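Local atomic coordinates of histidine acid phosphatase (PDB entry 6RXE), a protein that probably hydrolyses phosphate esters of myo-inositol phosphates, phytate among them, and of 2,3-bisphosphoglycerate, releasing inorganic phosphate. Residues T402-A407 against E437-M442; S41-G46 against F395-A400. All coordinates share one frame; numbering follows the deposited sequence.

Contact 1: residues T402-A407 against E437-M442; sequences TMMPFA and ESVTPM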
# COMPACT_ATOMS: atom_id res chain seq x y z
N THR A 402 -4.31 3.55 -2.37
CA THR A 402 -4.23 4.99 -2.52
C THR A 402 -2.94 5.40 -3.22
O THR A 402 -2.96 6.27 -4.10
CB THR A 402 -4.32 5.68 -1.15
OG1 THR A 402 -5.24 4.98 -0.30
CG2 THR A 402 -4.78 7.13 -1.29
N MET A 403 -1.82 4.76 -2.85
CA MET A 403 -0.51 5.17 -3.34
C MET A 403 -0.29 4.76 -4.80
O MET A 403 0.31 5.51 -5.57
CB MET A 403 0.58 4.58 -2.45
CG MET A 403 2.02 4.95 -2.85
SD MET A 403 2.37 6.73 -2.79
CE MET A 403 2.50 6.97 -1.01
N MET A 404 -0.75 3.58 -5.19
CA MET A 404 -0.48 3.13 -6.55
C MET A 404 -1.08 4.04 -7.61
O MET A 404 -0.33 4.54 -8.47
CB MET A 404 -0.92 1.67 -6.71
CG MET A 404 0.03 0.69 -6.02
SD MET A 404 -0.38 -1.04 -6.26
CE MET A 404 -1.82 -1.19 -5.20
N PRO A 405 -2.39 4.34 -7.60
CA PRO A 405 -2.90 5.30 -8.59
C PRO A 405 -2.38 6.71 -8.39
O PRO A 405 -2.22 7.44 -9.37
CB PRO A 405 -4.43 5.22 -8.41
CG PRO A 405 -4.62 4.77 -7.01
CD PRO A 405 -3.47 3.82 -6.74
N PHE A 406 -2.09 7.11 -7.15
CA PHE A 406 -1.50 8.43 -6.91
C PHE A 406 -0.12 8.53 -7.57
O PHE A 406 0.18 9.52 -8.26
CB PHE A 406 -1.40 8.69 -5.41
CG PHE A 406 -1.09 10.11 -5.05
CD1 PHE A 406 -1.82 11.16 -5.59
CD2 PHE A 406 -0.09 10.40 -4.13
CE1 PHE A 406 -1.54 12.47 -5.24
CE2 PHE A 406 0.19 11.71 -3.78
CZ PHE A 406 -0.53 12.75 -4.33
N ALA A 407 0.72 7.51 -7.37
CA ALA A 407 2.03 7.50 -8.01
C ALA A 407 1.92 7.49 -9.53
O ALA A 407 2.67 8.21 -10.21
CB ALA A 407 2.83 6.29 -7.53
N GLU A 437 7.61 -3.28 -4.41
CA GLU A 437 8.49 -3.05 -3.27
C GLU A 437 9.00 -1.62 -3.20
O GLU A 437 9.36 -1.15 -2.11
CB GLU A 437 9.68 -4.01 -3.31
CG GLU A 437 10.68 -3.70 -4.42
CD GLU A 437 11.85 -4.66 -4.47
OE1 GLU A 437 11.86 -5.64 -3.70
OE2 GLU A 437 12.76 -4.44 -5.30
N SER A 438 9.05 -0.91 -4.33
CA SER A 438 9.52 0.46 -4.37
C SER A 438 8.40 1.47 -4.61
O SER A 438 8.47 2.59 -4.09
CB SER A 438 10.58 0.63 -5.46
OG SER A 438 10.11 0.16 -6.70
N VAL A 439 7.37 1.09 -5.36
CA VAL A 439 6.25 2.00 -5.59
C VAL A 439 5.40 2.13 -4.32
O VAL A 439 5.05 3.24 -3.91
CB VAL A 439 5.42 1.54 -6.80
CG1 VAL A 439 4.12 2.33 -6.90
CG2 VAL A 439 6.25 1.66 -8.09
N THR A 440 5.09 1.00 -3.68
CA THR A 440 4.17 1.01 -2.53
C THR A 440 4.60 0.02 -1.45
O THR A 440 3.84 -0.87 -1.06
CB THR A 440 2.74 0.74 -3.01
OG1 THR A 440 1.85 0.75 -1.89
CG2 THR A 440 2.64 -0.60 -3.76
N PRO A 441 5.80 0.19 -0.88
CA PRO A 441 6.15 -0.60 0.31
C PRO A 441 5.27 -0.20 1.48
O PRO A 441 4.54 0.80 1.44
CB PRO A 441 7.61 -0.24 0.57
CG PRO A 441 7.74 1.14 0.03
CD PRO A 441 6.86 1.15 -1.21
N MET A 442 5.33 -1.00 2.55
CA MET A 442 4.71 -0.58 3.79
C MET A 442 5.26 0.78 4.20
O MET A 442 6.47 1.04 4.08
CB MET A 442 4.95 -1.62 4.89
CG MET A 442 4.38 -3.01 4.58
SD MET A 442 2.57 -3.09 4.70
CE MET A 442 2.24 -4.65 3.86
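Thr440 meets Met404 with its methyl: CG2 sits 3.7 Å from Met404 CG and 3.9 Å from Met404 SD, the side chains crossing at a slant. Its first torsion (chi1 -180°) swings OG1 opposite its own backbone N and leaves CG2 to take the methionine. OG1 itself lies over Met403, 4.1 Å from Met403 CB, and is buried by the contact with no hydrogen-bonding partner in the model. Val439, the last residue of helix 436-439 before Thr440 leaves the helical backbone path, touches with both side chain and backbone. One branch, CG1, packs against Ala407 CB at 4.2 Å and, more loosely, against Met404 CG. The Val439 carbonyl oxygen lies 3.6 Å from Met403 CG and is hydrogen-bonded by the hydroxyl of Tyr472. In the histidine phosphatase fold, helix 400-410 directly follows strand 391-398, and the end of a short helix is laid against the first turns of helix 400-410. The helix is kinked at Pro405, whose nitrogen makes no bond to the preceding turn, while Ala407 N still bonds Met403 O at 2.7 Å. The Met404 chain bends at chi3 (-74°) and comes within about 4 Å of the bound inositol hexasulphate.

Contact 2: residues S41-G46 against F395-A400; sequences SMARHG and FRFAHA. With IHS (D-myo-inositol-hexasulphate), chain C.
Ser41 O is gripped twice by Arg396: by the backbone N at 3.0 Å and, from the opposite face of the carbonyl, by NH1 at 3.2 Å. It belongs to the parallel pairing of strands 35-44 and 391-398, here residues 41-44 beside 395-398, in the mixed sheet of the histidine phosphatase fold. The segments cross at 24°, and packing is tight: Ser41 OG presses on the edge of the Phe395 ring, 3.3 Å from Phe395 CD1, and Met42 SD rests on the methyl of Ala398, whose N bonds Ala43 O. The far end of Arg396 forms salt bridges with Asp377 and Glu40.

Beyond the strands the chains part, and a sulfate of the inositol hexasulphate is bound at their ends. Arg44 and His45, from the family's Arg-His-Gly signature, bind it together with His399 and Ala400. Arg44 leaves its backbone fully extended (chi1 -176°); Ala400 CB sits 3.4 Å above the plane of its guanidinium, over the centre, while NE binds sulfate O24 and NH2 donates to O34 at 3.0 Å; NH1 goes to Ser12 O. A leucine here would probably cost the sulfate the NE and NH2 bonds, leaving O24 and O34 to Ala400 N and His45 NE2, and leave Ser12 O without its mate. Ala400 N holds O24 at 2.8 Å. His399 ND1 bonds O44, its NE2 turned to Ser138. His45 NE2 donates to O34 at 2.9 Å, consistent with the place of the family's nucleophilic histidine; its ring is fixed from behind by ND1 to Gly46 O, 2.7 Å and nearly straight at 173°.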
# COMPACT_ATOMS: atom_id res chain seq x y z
N SER A 41 1.52 15.47 3.34
CA SER A 41 1.93 14.10 3.13
C SER A 41 0.71 13.23 2.86
O SER A 41 -0.39 13.51 3.33
CB SER A 41 2.66 13.55 4.35
OG SER A 41 1.71 13.21 5.35
N MET A 42 0.96 12.13 2.14
CA MET A 42 0.10 10.96 2.17
C MET A 42 0.98 9.73 2.30
O MET A 42 1.89 9.53 1.48
CB MET A 42 -0.79 10.85 0.94
CG MET A 42 -1.85 9.74 1.06
SD MET A 42 -1.25 8.05 0.75
CE MET A 42 -0.89 8.13 -1.01
N ALA A 43 0.72 8.91 3.31
CA ALA A 43 1.54 7.74 3.60
C ALA A 43 0.66 6.51 3.68
O ALA A 43 -0.43 6.55 4.25
CB ALA A 43 2.30 7.93 4.92
N ARG A 44 1.15 5.40 3.12
CA ARG A 44 0.51 4.12 3.40
C ARG A 44 0.68 3.78 4.87
O ARG A 44 1.63 4.21 5.53
CB ARG A 44 1.11 3.02 2.52
CG ARG A 44 0.42 1.67 2.70
CD ARG A 44 1.05 0.57 1.87
NE ARG A 44 0.31 -0.68 2.02
CZ ARG A 44 0.74 -1.87 1.59
NH1 ARG A 44 1.91 -1.97 0.97
NH2 ARG A 44 -0.02 -2.95 1.78
N HIS A 45 -0.27 3.01 5.40
CA HIS A 45 -0.09 2.42 6.72
C HIS A 45 1.23 1.66 6.78
O HIS A 45 1.74 1.17 5.76
CB HIS A 45 -1.25 1.48 7.03
CG HIS A 45 -1.32 0.30 6.12
ND1 HIS A 45 -0.45 -0.77 6.22
CD2 HIS A 45 -2.14 0.02 5.07
CE1 HIS A 45 -0.74 -1.65 5.27
NE2 HIS A 45 -1.75 -1.20 4.57
N GLY A 46 1.80 1.57 7.98
CA GLY A 46 3.00 0.78 8.18
C GLY A 46 2.71 -0.71 8.14
O GLY A 46 1.59 -1.16 7.92
N PHE A 395 -1.25 15.89 7.18
CA PHE A 395 -0.65 14.55 7.18
C PHE A 395 -1.75 13.51 7.01
O PHE A 395 -2.61 13.37 7.89
CB PHE A 395 0.12 14.30 8.48
CG PHE A 395 1.27 15.24 8.72
CD1 PHE A 395 2.29 15.39 7.78
CD2 PHE A 395 1.36 15.96 9.91
CE1 PHE A 395 3.35 16.25 8.02
CE2 PHE A 395 2.42 16.82 10.15
CZ PHE A 395 3.42 16.96 9.21
N ARG A 396 -1.71 12.77 5.91
CA ARG A 396 -2.75 11.80 5.60
C ARG A 396 -2.21 10.38 5.64
O ARG A 396 -1.07 10.12 5.24
CB ARG A 396 -3.36 12.08 4.22
CG ARG A 396 -3.65 13.55 3.93
CD ARG A 396 -3.77 13.76 2.42
NE ARG A 396 -4.18 15.12 2.05
CZ ARG A 396 -3.35 16.13 1.83
NH1 ARG A 396 -2.04 15.95 1.96
NH2 ARG A 396 -3.83 17.32 1.48
N PHE A 397 -3.04 9.45 6.10
CA PHE A 397 -2.66 8.06 6.26
C PHE A 397 -3.70 7.18 5.58
O PHE A 397 -4.90 7.30 5.85
CB PHE A 397 -2.48 7.72 7.74
CG PHE A 397 -1.40 8.55 8.40
CD1 PHE A 397 -1.69 9.81 8.90
CD2 PHE A 397 -0.10 8.09 8.45
CE1 PHE A 397 -0.70 10.59 9.46
CE2 PHE A 397 0.90 8.86 9.02
CZ PHE A 397 0.60 10.11 9.53
N ALA A 398 -3.23 6.31 4.68
CA ALA A 398 -4.09 5.56 3.77
C ALA A 398 -3.48 4.22 3.40
O ALA A 398 -3.00 3.48 4.27
CB ALA A 398 -4.38 6.39 2.52
N HIS A 399 -3.48 3.89 2.10
CA HIS A 399 -3.34 2.50 1.68
C HIS A 399 -2.49 2.39 0.42
O HIS A 399 -2.22 3.37 -0.27
CB HIS A 399 -4.73 1.88 1.43
CG HIS A 399 -5.65 1.98 2.60
ND1 HIS A 399 -5.72 1.01 3.57
CD2 HIS A 399 -6.50 2.96 2.99
CE1 HIS A 399 -6.59 1.37 4.49
NE2 HIS A 399 -7.08 2.55 4.17
N ALA A 400 -2.09 1.15 0.13
CA ALA A 400 -1.45 0.86 -1.15
C ALA A 400 -2.39 1.16 -2.31
O ALA A 400 -1.95 1.62 -3.38
CB ALA A 400 -1.00 -0.60 -1.20
C1 IHS C . -6.22 -6.01 -0.83
O1 IHS C . -6.82 -7.28 -1.05
S1 IHS C . -7.00 -7.69 -2.49
C2 IHS C . -4.78 -6.22 -0.45
O2 IHS C . -5.76 -7.42 -3.27
S2 IHS C . -3.99 -8.40 0.64
C3 IHS C . -4.10 -4.87 -0.19
O3 IHS C . -7.40 -9.13 -2.58
S3 IHS C . -1.70 -4.99 -0.83
C4 IHS C . -4.83 -4.04 0.86
O4 IHS C . -8.22 -7.00 -3.11
S4 IHS C . -3.53 -2.20 2.11
C5 IHS C . -6.33 -3.94 0.60
S5 IHS C . -7.71 -2.04 1.59
C6 IHS C . -6.98 -5.27 0.28
S6 IHS C . -9.38 -5.72 0.67
O12 IHS C . -4.73 -7.05 0.71
O13 IHS C . -2.78 -5.08 0.23
O14 IHS C . -4.26 -2.69 0.85
O15 IHS C . -6.97 -3.38 1.77
O16 IHS C . -8.30 -5.03 -0.11
O22 IHS C . -4.05 -9.04 -0.72
O23 IHS C . -1.72 -6.21 -1.75
O24 IHS C . -2.57 -1.08 1.73
O25 IHS C . -9.08 -2.25 1.01
O26 IHS C . -9.57 -5.08 2.02
O32 IHS C . -4.53 -9.34 1.71
O33 IHS C . -1.83 -3.71 -1.64
O34 IHS C . -2.79 -3.31 2.83
O35 IHS C . -6.91 -1.08 0.79
O36 IHS C . -9.12 -7.21 0.81
O42 IHS C . -2.50 -8.21 0.79
O43 IHS C . -0.33 -4.82 -0.18
O44 IHS C . -4.49 -1.77 3.18
O45 IHS C . -8.04 -1.45 2.92
O46 IHS C . -10.67 -5.72 -0.12
O HOH W 1 1.46 10.91 6.33

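In the fold
Both contacts are buried, their centres about 10 Å apart, and they share one continuous piece of chain: strand 391-398 of contact 2 runs directly into helix 400-410 of contact 1. Their chemistry differs. Contact 1 has no hydrogen bond between its segments and rests on methionine, valine and methyl packing, whereas contact 2 is a ladder of backbone bonds ending in a polar, anion-binding pocket completed by Lys13, Arg48, Arg142 and Lys192, among others. They touch at Arg44, whose NH1 makes a weak hydrogen bond to Thr440 O, and at Ala400, whose methyl meets the Thr440 side chain. Met42 of the strand pair also packs against Met403, so the helix lies against the sheet as well as against residues 437-442.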